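Local coordinates for protein probable zinc protease (PDB 4NNZ) that probably serves as one subunit of a heterodimeric zinc metallopeptidase of the M16 family, at residues E264-D276 against A297-F311. Residues are numbered along the deposited sequence; the frame is centred on the assembly and turned at random.
Sequences EVNALRLIGALLD and ASTYYDAFNRGDSLF
Helix 262-276 packs on one face of the five-stranded sheet in the second M16 domain, over its outer strand 294-301 and nearly antiparallel to it (167° between the short segments, axes 7.8 Å apart). Tyr301 and Phe311 bring their rings up to the helix. Tyr301 has CG anti to its own N (chi1 169°), which carries the ring to Leu268, the two side chains crossing at about a right angle. There CE2 lies 3.6 Å from Leu268 CB, and Arg269 CG meets the ring edge. Tyr301 OH touches Val265 CG1 and is hydrogen-bonded to Pro254 O. Phe311 turns a ring edge to the backbone: CE2 is 3.5 Å from Leu268 O, in the ring plane, and CZ packs against Ile271 CG2 and the CA of Gly272. Nearer the start of the helix, Ala303 CB touches both Val265 CG1 (3.8 Å) and Arg269 CD. One guanidinium face of Arg269 receives Phe304 CZ near its rim, the two planes 73° apart. Its NH1 bonds Asn266 OD1 and forms a salt bridge with Asp390, which would limit its rotation. At the C-terminal end of the helix, Asp276 OD2 accepts a weak hydrogen bond from Thr299 N (3.4 Å). Helices 346-364, 386-396 and 399-409 touch the helix as well, through Leu270, Ala273 and Ala267 among others, so it lies between them and the sheet, where strand 309-317 pairs with edge strand 294-301.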
# COMPACT_ATOMS: atom_id res chain seq x y z
N GLU A 264 6.73 3.00 -26.89
CA GLU A 264 7.60 3.45 -25.83
C GLU A 264 8.03 2.31 -24.93
O GLU A 264 9.14 2.28 -24.47
CB GLU A 264 6.98 4.62 -25.08
CG GLU A 264 6.18 4.23 -23.86
CD GLU A 264 5.14 5.24 -23.49
OE1 GLU A 264 5.40 6.44 -23.59
OE2 GLU A 264 4.05 4.83 -23.09
N VAL A 265 7.14 1.36 -24.68
CA VAL A 265 7.48 0.22 -23.88
C VAL A 265 8.55 -0.58 -24.57
O VAL A 265 9.49 -0.99 -23.95
CB VAL A 265 6.27 -0.69 -23.68
CG1 VAL A 265 6.65 -1.95 -22.96
CG2 VAL A 265 5.21 0.02 -22.89
N ASN A 266 8.37 -0.84 -25.83
CA ASN A 266 9.30 -1.63 -26.55
C ASN A 266 10.64 -0.94 -26.64
O ASN A 266 11.66 -1.57 -26.69
CB ASN A 266 8.74 -2.04 -27.88
CG ASN A 266 7.63 -3.02 -27.75
OD1 ASN A 266 7.50 -3.67 -26.75
ND2 ASN A 266 6.82 -3.12 -28.74
N ALA A 267 10.59 0.37 -26.65
CA ALA A 267 11.76 1.19 -26.58
C ALA A 267 12.47 1.03 -25.26
O ALA A 267 13.66 1.04 -25.20
CB ALA A 267 11.40 2.62 -26.83
N LEU A 268 11.73 0.90 -24.20
CA LEU A 268 12.30 0.61 -22.91
C LEU A 268 12.98 -0.75 -22.80
O LEU A 268 13.98 -0.89 -22.16
CB LEU A 268 11.27 0.82 -21.82
CG LEU A 268 11.00 2.26 -21.53
CD1 LEU A 268 9.83 2.39 -20.60
CD2 LEU A 268 12.21 2.94 -20.94
N ARG A 269 12.40 -1.76 -23.42
CA ARG A 269 12.99 -3.07 -23.42
C ARG A 269 14.32 -3.05 -24.12
O ARG A 269 15.27 -3.60 -23.66
CB ARG A 269 12.05 -4.03 -24.10
CG ARG A 269 10.64 -3.83 -23.67
CD ARG A 269 9.67 -4.73 -24.37
NE ARG A 269 10.16 -6.08 -24.50
CZ ARG A 269 9.63 -6.98 -25.30
NH1 ARG A 269 8.60 -6.67 -26.03
NH2 ARG A 269 10.11 -8.18 -25.37
N LEU A 270 14.35 -2.37 -25.24
CA LEU A 270 15.53 -2.18 -26.02
C LEU A 270 16.58 -1.41 -25.24
O LEU A 270 17.74 -1.69 -25.35
CB LEU A 270 15.18 -1.46 -27.32
CG LEU A 270 15.19 -2.17 -28.67
CD1 LEU A 270 16.43 -2.99 -28.87
CD2 LEU A 270 13.99 -3.06 -28.84
N ILE A 271 16.18 -0.44 -24.45
CA ILE A 271 17.13 0.31 -23.66
C ILE A 271 17.83 -0.57 -22.65
O ILE A 271 19.00 -0.40 -22.41
CB ILE A 271 16.50 1.55 -23.00
CG1 ILE A 271 16.33 2.65 -24.02
CG2 ILE A 271 17.37 2.14 -21.92
CD1 ILE A 271 15.28 3.64 -23.63
N GLY A 272 17.11 -1.49 -22.05
CA GLY A 272 17.73 -2.38 -21.12
C GLY A 272 18.79 -3.21 -21.76
O GLY A 272 19.82 -3.43 -21.21
N ALA A 273 18.51 -3.69 -22.95
CA ALA A 273 19.43 -4.49 -23.70
C ALA A 273 20.67 -3.72 -24.08
O ALA A 273 21.74 -4.24 -24.08
CB ALA A 273 18.74 -5.07 -24.90
N LEU A 274 20.50 -2.46 -24.41
CA LEU A 274 21.61 -1.60 -24.71
C LEU A 274 22.51 -1.40 -23.52
O LEU A 274 23.68 -1.21 -23.67
CB LEU A 274 21.11 -0.25 -25.17
CG LEU A 274 20.60 -0.08 -26.58
CD1 LEU A 274 19.74 1.15 -26.61
CD2 LEU A 274 21.72 0.03 -27.59
N LEU A 275 21.93 -1.23 -22.36
CA LEU A 275 22.69 -1.09 -21.15
C LEU A 275 23.38 -2.32 -20.57
O LEU A 275 24.54 -2.27 -20.18
CB LEU A 275 21.84 -0.37 -20.12
CG LEU A 275 21.42 1.03 -20.53
CD1 LEU A 275 20.26 1.50 -19.70
CD2 LEU A 275 22.55 2.00 -20.39
N ASP A 276 22.62 -3.41 -20.45
CA ASP A 276 23.00 -4.58 -19.69
C ASP A 276 23.31 -5.82 -20.48
O ASP A 276 23.96 -6.70 -19.98
CB ASP A 276 21.88 -4.88 -18.68
CG ASP A 276 22.06 -6.20 -17.95
OD1 ASP A 276 23.18 -6.53 -17.55
OD2 ASP A 276 21.08 -6.92 -17.78
N ALA A 297 27.04 -4.48 -13.00
CA ALA A 297 25.86 -3.69 -13.12
C ALA A 297 24.84 -4.39 -13.99
O ALA A 297 25.18 -4.98 -14.97
CB ALA A 297 26.21 -2.34 -13.69
N SER A 298 23.59 -4.32 -13.61
CA SER A 298 22.54 -4.97 -14.36
C SER A 298 21.30 -4.14 -14.51
O SER A 298 21.19 -3.08 -13.96
CB SER A 298 22.19 -6.29 -13.75
OG SER A 298 21.89 -6.12 -12.41
N THR A 299 20.38 -4.64 -15.31
CA THR A 299 19.09 -4.03 -15.49
C THR A 299 18.03 -5.09 -15.53
O THR A 299 18.26 -6.20 -15.95
CB THR A 299 18.99 -3.20 -16.77
OG1 THR A 299 18.87 -4.06 -17.88
CG2 THR A 299 20.16 -2.39 -16.96
N TYR A 300 16.86 -4.76 -15.04
CA TYR A 300 15.73 -5.61 -15.19
C TYR A 300 14.51 -4.75 -15.46
O TYR A 300 14.33 -3.78 -14.83
CB TYR A 300 15.59 -6.44 -13.93
CG TYR A 300 14.33 -7.25 -13.83
CD1 TYR A 300 14.13 -8.39 -14.57
CD2 TYR A 300 13.33 -6.88 -12.96
CE1 TYR A 300 12.98 -9.12 -14.47
CE2 TYR A 300 12.17 -7.60 -12.85
CZ TYR A 300 12.00 -8.72 -13.60
OH TYR A 300 10.83 -9.43 -13.45
N TYR A 301 13.73 -5.08 -16.47
CA TYR A 301 12.45 -4.44 -16.72
C TYR A 301 11.44 -5.44 -17.23
O TYR A 301 11.65 -6.00 -18.26
CB TYR A 301 12.64 -3.36 -17.77
CG TYR A 301 11.39 -2.76 -18.33
CD1 TYR A 301 10.42 -2.26 -17.51
CD2 TYR A 301 11.18 -2.68 -19.68
CE1 TYR A 301 9.29 -1.72 -18.00
CE2 TYR A 301 10.04 -2.12 -20.18
CZ TYR A 301 9.11 -1.64 -19.32
OH TYR A 301 7.97 -1.08 -19.78
N ASP A 302 10.33 -5.64 -16.54
CA ASP A 302 9.29 -6.51 -17.04
C ASP A 302 8.25 -5.70 -17.76
O ASP A 302 7.58 -4.91 -17.17
CB ASP A 302 8.62 -7.29 -15.93
CG ASP A 302 7.61 -8.28 -16.45
OD1 ASP A 302 7.26 -8.21 -17.61
OD2 ASP A 302 7.16 -9.13 -15.69
N ALA A 303 8.14 -5.92 -19.05
CA ALA A 303 7.25 -5.18 -19.90
C ALA A 303 5.89 -5.80 -19.97
O ALA A 303 5.02 -5.26 -20.59
CB ALA A 303 7.83 -5.09 -21.28
N PHE A 304 5.71 -6.93 -19.33
CA PHE A 304 4.47 -7.67 -19.44
C PHE A 304 3.63 -7.74 -18.18
O PHE A 304 3.14 -8.76 -17.83
CB PHE A 304 4.71 -9.05 -20.02
CG PHE A 304 5.40 -9.02 -21.31
CD1 PHE A 304 4.71 -8.78 -22.45
CD2 PHE A 304 6.73 -9.19 -21.39
CE1 PHE A 304 5.33 -8.73 -23.64
CE2 PHE A 304 7.37 -9.14 -22.58
CZ PHE A 304 6.66 -8.91 -23.71
N ASN A 305 3.51 -6.63 -17.50
CA ASN A 305 2.64 -6.49 -16.35
C ASN A 305 1.18 -6.19 -16.63
O ASN A 305 0.82 -5.64 -17.62
CB ASN A 305 3.18 -5.44 -15.39
CG ASN A 305 4.33 -5.94 -14.57
OD1 ASN A 305 4.34 -7.06 -14.11
ND2 ASN A 305 5.30 -5.10 -14.38
N ARG A 306 0.37 -6.54 -15.68
CA ARG A 306 -1.02 -6.25 -15.68
C ARG A 306 -1.21 -4.77 -15.68
O ARG A 306 -2.06 -4.25 -16.33
CB ARG A 306 -1.54 -6.75 -14.37
CG ARG A 306 -2.92 -7.27 -14.31
CD ARG A 306 -3.14 -7.70 -12.89
NE ARG A 306 -4.43 -7.32 -12.42
CZ ARG A 306 -4.71 -6.83 -11.23
NH1 ARG A 306 -3.79 -6.63 -10.34
NH2 ARG A 306 -5.94 -6.53 -10.96
N GLY A 307 -0.41 -4.11 -14.88
CA GLY A 307 -0.40 -2.68 -14.78
C GLY A 307 0.95 -2.13 -15.12
O GLY A 307 1.62 -2.62 -15.95
N ASP A 308 1.36 -1.14 -14.36
CA ASP A 308 2.61 -0.44 -14.53
C ASP A 308 3.82 -1.21 -14.05
O ASP A 308 3.70 -2.24 -13.50
CB ASP A 308 2.54 0.88 -13.80
CG ASP A 308 1.72 1.87 -14.51
OD1 ASP A 308 1.57 1.75 -15.72
OD2 ASP A 308 1.22 2.77 -13.86
N SER A 309 4.98 -0.65 -14.28
CA SER A 309 6.21 -1.35 -14.11
C SER A 309 7.36 -0.48 -13.68
O SER A 309 7.22 0.68 -13.48
CB SER A 309 6.55 -2.11 -15.37
OG SER A 309 7.63 -2.97 -15.14
N LEU A 310 8.50 -1.10 -13.53
CA LEU A 310 9.69 -0.49 -13.02
C LEU A 310 10.86 -0.82 -13.90
O LEU A 310 11.03 -1.93 -14.29
CB LEU A 310 9.95 -1.09 -11.66
CG LEU A 310 9.80 -0.34 -10.36
CD1 LEU A 310 10.71 -0.98 -9.35
CD2 LEU A 310 10.15 1.12 -10.48
N PHE A 311 11.68 0.17 -14.20
CA PHE A 311 12.89 -0.04 -14.94
C PHE A 311 14.02 0.01 -13.97
O PHE A 311 14.24 0.99 -13.36
CB PHE A 311 13.09 1.04 -15.98
CG PHE A 311 14.23 0.79 -16.91
CD1 PHE A 311 15.51 1.07 -16.55
CD2 PHE A 311 14.01 0.27 -18.15
CE1 PHE A 311 16.55 0.84 -17.39
CE2 PHE A 311 15.05 0.04 -19.00
CZ PHE A 311 16.31 0.32 -18.62